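Local atomic coordinates of Myo-inositol phosphohydrolase (Mitsuokella multacida, PDB entry 4WU3), a protein that probably removes phosphate groups from myo-inositol hexakisphosphate (phytate) as a PTP-like phosphatase, and binds inositol-(1,3,4,5)-tetrakisphosphate. Residues H126-N130 / Y189-E195; I152-E156 / R208-Q212. The protein carries 2 engineered substitutions. One frame throughout, in Å; residues are numbered along the deposited sequence.

Contact 1. Residues H126-N130 / Y189-E195; sequences HGYLN and YNKVRTE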
loop_
_atom_site.group_PDB
_atom_site.type_symbol
_atom_site.label_atom_id
_atom_site.label_comp_id
_atom_site.label_asym_id
_atom_site.label_seq_id
_atom_site.Cartn_x
_atom_site.Cartn_y
_atom_site.Cartn_z
ATOM N N HIS A 126 -13.065 7.972 -19.216
ATOM C CA HIS A 126 -14.112 8.969 -19.085
ATOM C C HIS A 126 -14.295 9.729 -20.376
ATOM O O HIS A 126 -13.473 9.656 -21.293
ATOM C CB HIS A 126 -13.775 9.958 -17.958
ATOM C CG HIS A 126 -12.493 10.693 -18.165
ATOM N ND1 HIS A 126 -11.262 10.133 -17.891
ATOM C CD2 HIS A 126 -12.244 11.943 -18.624
ATOM C CE1 HIS A 126 -10.312 11.010 -18.166
ATOM N NE2 HIS A 126 -10.882 12.118 -18.607
ATOM N N GLY A 127 -15.380 10.479 -20.432
ATOM C CA GLY A 127 -15.667 11.297 -21.593
ATOM C C GLY A 127 -16.936 12.106 -21.403
ATOM O O GLY A 127 -17.379 12.325 -20.267
ATOM N N TYR A 128 -17.512 12.546 -22.523
ATOM C CA TYR A 128 -18.663 13.439 -22.503
ATOM C C TYR A 128 -19.765 12.955 -23.449
ATOM O O TYR A 128 -19.486 12.500 -24.567
ATOM C CB TYR A 128 -18.227 14.869 -22.839
ATOM C CG TYR A 128 -17.369 15.486 -21.745
ATOM C CD1 TYR A 128 -15.994 15.286 -21.715
ATOM C CD2 TYR A 128 -17.942 16.239 -20.725
ATOM C CE1 TYR A 128 -15.223 15.822 -20.707
ATOM C CE2 TYR A 128 -17.178 16.778 -19.713
ATOM C CZ TYR A 128 -15.814 16.563 -19.705
ATOM O OH TYR A 128 -15.030 17.090 -18.684
ATOM N N LEU A 129 -21.003 13.011 -22.952
ATOM C CA LEU A 129 -22.205 12.851 -23.766
ATOM C C LEU A 129 -22.932 14.182 -23.773
ATOM O O LEU A 129 -23.512 14.585 -22.763
ATOM C CB LEU A 129 -23.124 11.784 -23.184
ATOM C CG LEU A 129 -22.515 10.395 -23.031
ATOM C CD1 LEU A 129 -23.552 9.445 -22.457
ATOM C CD2 LEU A 129 -22.011 9.887 -24.374
ATOM N N ASN A 130 -22.905 14.861 -24.914
ATOM C CA ASN A 130 -23.161 16.301 -24.955
ATOM C C ASN A 130 -22.268 16.969 -23.904
ATOM O O ASN A 130 -21.052 16.793 -23.940
ATOM C CB ASN A 130 -24.649 16.604 -24.766
ATOM C CG ASN A 130 -25.466 16.277 -26.007
ATOM O OD1 ASN A 130 -24.937 15.736 -26.988
ATOM N ND2 ASN A 130 -26.758 16.598 -25.972
ATOM N N TYR A 189 -28.377 12.490 -26.006
ATOM C CA TYR A 189 -27.175 13.092 -26.539
ATOM C C TYR A 189 -27.116 12.880 -28.043
ATOM O O TYR A 189 -27.701 11.938 -28.575
ATOM C CB TYR A 189 -25.933 12.467 -25.876
ATOM C CG TYR A 189 -25.762 10.978 -26.116
ATOM C CD1 TYR A 189 -26.408 10.035 -25.310
ATOM C CD2 TYR A 189 -24.936 10.504 -27.135
ATOM C CE1 TYR A 189 -26.242 8.671 -25.524
ATOM C CE2 TYR A 189 -24.770 9.149 -27.356
ATOM C CZ TYR A 189 -25.421 8.236 -26.553
ATOM O OH TYR A 189 -25.250 6.882 -26.774
ATOM N N ASN A 190 -26.397 13.751 -28.725
ATOM C CA ASN A 190 -26.083 13.527 -30.125
ATOM C C ASN A 190 -24.605 13.794 -30.384
ATOM O O ASN A 190 -24.185 13.971 -31.522
ATOM C CB ASN A 190 -26.956 14.406 -31.010
ATOM C CG ASN A 190 -26.793 15.870 -30.704
ATOM O OD1 ASN A 190 -25.734 16.306 -30.243
ATOM N ND2 ASN A 190 -27.842 16.645 -30.959
ATOM N N LYS A 191 -23.832 13.803 -29.302
ATOM C CA LYS A 191 -22.388 13.987 -29.349
ATOM C C LYS A 191 -21.682 13.113 -28.331
ATOM O O LYS A 191 -22.086 13.061 -27.182
ATOM C CB LYS A 191 -22.052 15.419 -28.990
ATOM C CG LYS A 191 -21.767 16.298 -30.165
ATOM C CD LYS A 191 -21.275 17.658 -29.696
ATOM C CE LYS A 191 -22.401 18.664 -29.571
ATOM N NZ LYS A 191 -21.855 19.971 -29.120
ATOM N N VAL A 192 -20.605 12.468 -28.747
ATOM C CA VAL A 192 -19.755 11.711 -27.833
ATOM C C VAL A 192 -18.316 12.195 -28.022
ATOM O O VAL A 192 -17.811 12.220 -29.140
ATOM C CB VAL A 192 -19.849 10.199 -28.101
ATOM C CG1 VAL A 192 -19.105 9.414 -27.027
ATOM C CG2 VAL A 192 -21.309 9.751 -28.174
ATOM N N ARG A 193 -17.669 12.605 -26.938
ATOM C CA ARG A 193 -16.340 13.197 -27.025
ATOM C C ARG A 193 -15.446 12.713 -25.892
ATOM O O ARG A 193 -15.919 12.448 -24.789
ATOM C CB ARG A 193 -16.425 14.730 -26.981
ATOM C CG ARG A 193 -17.073 15.358 -28.213
ATOM C CD ARG A 193 -17.272 16.859 -28.087
ATOM N NE ARG A 193 -18.239 17.216 -27.058
ATOM C CZ ARG A 193 -18.543 18.467 -26.723
ATOM N NH1 ARG A 193 -17.954 19.478 -27.343
ATOM N NH2 ARG A 193 -19.437 18.709 -25.772
ATOM N N THR A 194 -14.154 12.578 -26.186
ATOM C CA THR A 194 -13.131 12.494 -25.150
ATOM C C THR A 194 -13.010 13.865 -24.519
ATOM O O THR A 194 -13.484 14.849 -25.087
ATOM C CB THR A 194 -11.752 12.157 -25.730
ATOM O OG1 THR A 194 -11.361 13.177 -26.662
ATOM C CG2 THR A 194 -11.774 10.809 -26.417
ATOM N N GLU A 195 -12.362 13.954 -23.365
ATOM C CA GLU A 195 -12.194 15.251 -22.711
ATOM C C GLU A 195 -11.364 16.172 -23.588
ATOM O O GLU A 195 -11.603 17.383 -23.656
ATOM C CB GLU A 195 -11.529 15.099 -21.337
ATOM C CG GLU A 195 -11.439 16.403 -20.555
ATOM C CD GLU A 195 -11.067 16.194 -19.099
ATOM O OE1 GLU A 195 -11.654 15.303 -18.440
ATOM O OE2 GLU A 195 -10.193 16.925 -18.609
HETATM O O HOH W 1 -11.677 11.427 -22.067
HETATM O O HOH W 2 -19.810 15.326 -26.016
#
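Y189 CG sits between the backbone N and the carbonyl carbon (chi1 62°), while L129 CG lies beside its own backbone N (chi1 -58°); these turns bring the L129 methyl CD2 over the face of the Y189 ring. This is a CH-pi contact, with CD2 4.1 Å from the ring centroid and almost above its centre. It flanks an antiparallel strand pair, in which 192-193 is an outermost strand of a four-stranded sheet and 126-129 is its neighbour. V192 lies alongside L129 on the same face, pointing the same way. Y128 and R193 form a hydrogen-bonded pair and point to the other face. Y128 N donates a hydrogen bond to R193 O at 2.8 Å, and R193 N returns a bond to Y128 O at 3.0 Å. Beyond the strand end, N130 N bonds to K191 O. N130 also works through its side chain: OD1 accepts N190 N at 3.0 Å and so ties N130 to the backbone just ahead of strand 192-193. R193 NH2 reaches N130 O at 3.1 Å. The acceptor lies in the guanidinium plane, but the nitrogen stands well above the carbonyl plane. Q201 and E99 also hold this guanidinium, which leaves it little freedom to turn. At the other end E195 begins helix 195-201, and its CB meets the edge of the Y128 ring. E195 OE2 is hydrogen-bonded to H241, and H126 NE2 to D120. A water links the two segments here, accepting from E195 N at 2.9 Å and donating to H126 O at 2.6 Å.

Contact 2. Residues I152-E156 / R208-Q212; sequences IIPLE and RLTLQ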
loop_
_atom_site.group_PDB
_atom_site.type_symbol
_atom_site.label_atom_id
_atom_site.label_comp_id
_atom_site.label_asym_id
_atom_site.label_seq_id
_atom_site.Cartn_x
_atom_site.Cartn_y
_atom_site.Cartn_z
ATOM N N ILE A 152 -4.688 2.424 -22.098
ATOM C CA ILE A 152 -5.826 3.203 -21.585
ATOM C C ILE A 152 -6.402 4.189 -22.606
ATOM O O ILE A 152 -7.614 4.264 -22.779
ATOM C CB ILE A 152 -5.450 3.964 -20.297
ATOM C CG1 ILE A 152 -5.277 2.974 -19.148
ATOM C CG2 ILE A 152 -6.508 5.003 -19.952
ATOM C CD1 ILE A 152 -4.618 3.565 -17.927
ATOM N N ILE A 153 -5.542 4.941 -23.284
ATOM C CA ILE A 153 -6.013 5.970 -24.221
ATOM C C ILE A 153 -6.861 5.384 -25.362
ATOM O O ILE A 153 -7.994 5.831 -25.591
ATOM C CB ILE A 153 -4.844 6.800 -24.792
ATOM C CG1 ILE A 153 -4.110 7.547 -23.665
ATOM C CG2 ILE A 153 -5.332 7.793 -25.845
ATOM C CD1 ILE A 153 -5.008 8.386 -22.786
ATOM N N PRO A 154 -6.326 4.390 -26.093
ATOM C CA PRO A 154 -7.145 3.782 -27.158
ATOM C C PRO A 154 -8.349 2.985 -26.640
ATOM O O PRO A 154 -9.362 2.905 -27.314
ATOM C CB PRO A 154 -6.158 2.859 -27.897
ATOM C CG PRO A 154 -4.991 2.688 -26.974
ATOM C CD PRO A 154 -4.924 3.933 -26.137
ATOM N N LEU A 155 -8.242 2.401 -25.454
ATOM C CA LEU A 155 -9.363 1.695 -24.855
ATOM C C LEU A 155 -10.528 2.650 -24.572
ATOM O O LEU A 155 -11.689 2.366 -24.905
ATOM C CB LEU A 155 -8.931 0.979 -23.573
ATOM C CG LEU A 155 -10.063 0.237 -22.856
ATOM C CD1 LEU A 155 -10.750 -0.757 -23.793
ATOM C CD2 LEU A 155 -9.543 -0.470 -21.612
ATOM N N GLU A 156 -10.201 3.782 -23.956
ATOM C CA GLU A 156 -11.166 4.858 -23.685
ATOM C C GLU A 156 -11.865 5.369 -24.959
ATOM O O GLU A 156 -13.072 5.579 -24.958
ATOM C CB GLU A 156 -10.432 6.010 -22.983
ATOM C CG GLU A 156 -11.247 7.248 -22.640
ATOM C CD GLU A 156 -10.418 8.267 -21.847
ATOM O OE1 GLU A 156 -9.542 8.958 -22.434
ATOM O OE2 GLU A 156 -10.637 8.370 -20.616
ATOM N N ARG A 208 -2.792 14.944 -20.571
ATOM C CA ARG A 208 -3.299 13.790 -19.843
ATOM C C ARG A 208 -2.184 13.034 -19.146
ATOM O O ARG A 208 -1.135 12.780 -19.726
ATOM C CB ARG A 208 -4.009 12.836 -20.809
ATOM C CG ARG A 208 -4.547 11.558 -20.175
ATOM C CD ARG A 208 -5.817 11.807 -19.384
ATOM N NE ARG A 208 -6.532 10.571 -19.045
ATOM C CZ ARG A 208 -7.421 9.968 -19.834
ATOM N NH1 ARG A 208 -7.704 10.466 -21.024
ATOM N NH2 ARG A 208 -8.034 8.858 -19.435
ATOM N N LEU A 209 -2.430 12.696 -17.889
ATOM C CA LEU A 209 -1.688 11.675 -17.178
ATOM C C LEU A 209 -2.681 10.660 -16.713
ATOM O O LEU A 209 -3.662 11.026 -16.083
ATOM C CB LEU A 209 -1.021 12.254 -15.941
ATOM C CG LEU A 209 0.102 13.225 -16.221
ATOM C CD1 LEU A 209 0.675 13.702 -14.898
ATOM C CD2 LEU A 209 1.154 12.545 -17.072
ATOM N N THR A 210 -2.432 9.387 -16.985
ATOM C CA THR A 210 -3.385 8.344 -16.628
ATOM C C THR A 210 -3.138 7.777 -15.221
ATOM O O THR A 210 -2.678 6.650 -15.072
ATOM C CB THR A 210 -3.354 7.229 -17.680
ATOM O OG1 THR A 210 -2.000 6.834 -17.927
ATOM C CG2 THR A 210 -3.961 7.741 -18.976
ATOM N N LEU A 211 -3.472 8.558 -14.195
ATOM C CA LEU A 211 -3.173 8.189 -12.805
ATOM C C LEU A 211 -4.304 7.417 -12.150
ATOM O O LEU A 211 -5.468 7.809 -12.244
ATOM C CB LEU A 211 -2.910 9.431 -11.955
ATOM C CG LEU A 211 -1.830 10.366 -12.467
ATOM C CD1 LEU A 211 -1.549 11.458 -11.447
ATOM C CD2 LEU A 211 -0.574 9.587 -12.785
ATOM N N GLN A 212 -3.946 6.332 -11.472
ATOM C CA GLN A 212 -4.908 5.527 -10.752
ATOM C C GLN A 212 -5.424 6.312 -9.557
ATOM O O GLN A 212 -4.643 6.929 -8.826
ATOM C CB GLN A 212 -4.271 4.221 -10.248
ATOM C CG GLN A 212 -3.655 3.344 -11.319
ATOM C CD GLN A 212 -4.691 2.665 -12.192
ATOM O OE1 GLN A 212 -5.588 1.994 -11.688
ATOM N NE2 GLN A 212 -4.564 2.824 -13.509
#
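E156 OE2 is gripped by two N-H groups: R208 NH2, at 2.9 Å, and the backbone N of H126. The other oxygen, OE1, takes R208 NH1 at 2.8 Å in a nearly straight bond (169°) on its syn lone pair. The salt bridge is therefore end-on and two-pronged. It is not flat, because the carboxylate and guanidinium planes are 36° apart. The OE1 arm lies in the guanidinium plane and the OE2 arm is tilted from it. The R208 chain starts out toward the helix and bends at chi2. Its NE bonds to R122 O. The bridge fastens helix 149-161 across strand 205-211, an outermost strand of the five-stranded mixed sheet of this PTP-like domain. The short axes run 10.9 Å apart, at 96°. L209 and L211 point away from this helix, against helices 219-230 and 247-261. I153 slides past R208 in the opposite direction and sets its CD1 over one face of the guanidinium, 3.8 Å from NH1. A leucine in place of R208 would probably leave the buried E156 carboxylate without its opposite charge and the I153 methyl without the flat group beneath it. I152 and T210 meet tip to tip, with CG2 of I152 3.9 Å from CG2 of T210. T210 is the centre of an inverse gamma turn, and its methyl also lies 4.0 Å from I153 CD1.

Contacts 1 and 2 have centres 16 Å apart and touch directly. H126 of contact 1 lies against the salt bridge of contact 2: its backbone N probably bonds to E156 OE2 at 2.8 Å, and its ring atom CE1 packs 3.4 Å from R208 NH2. D120 lies near both, as the partner of H126 NE2 and in a long, weak ion pair with R208 NE. The segments alternate along the chain, which weaves the small antiparallel sheet and the helix-on-sheet packing together. The Q212 side chain is about 13 Å from a bound inositol tetrakisphosphate, and H214, two residues on, lines a ligand pocket.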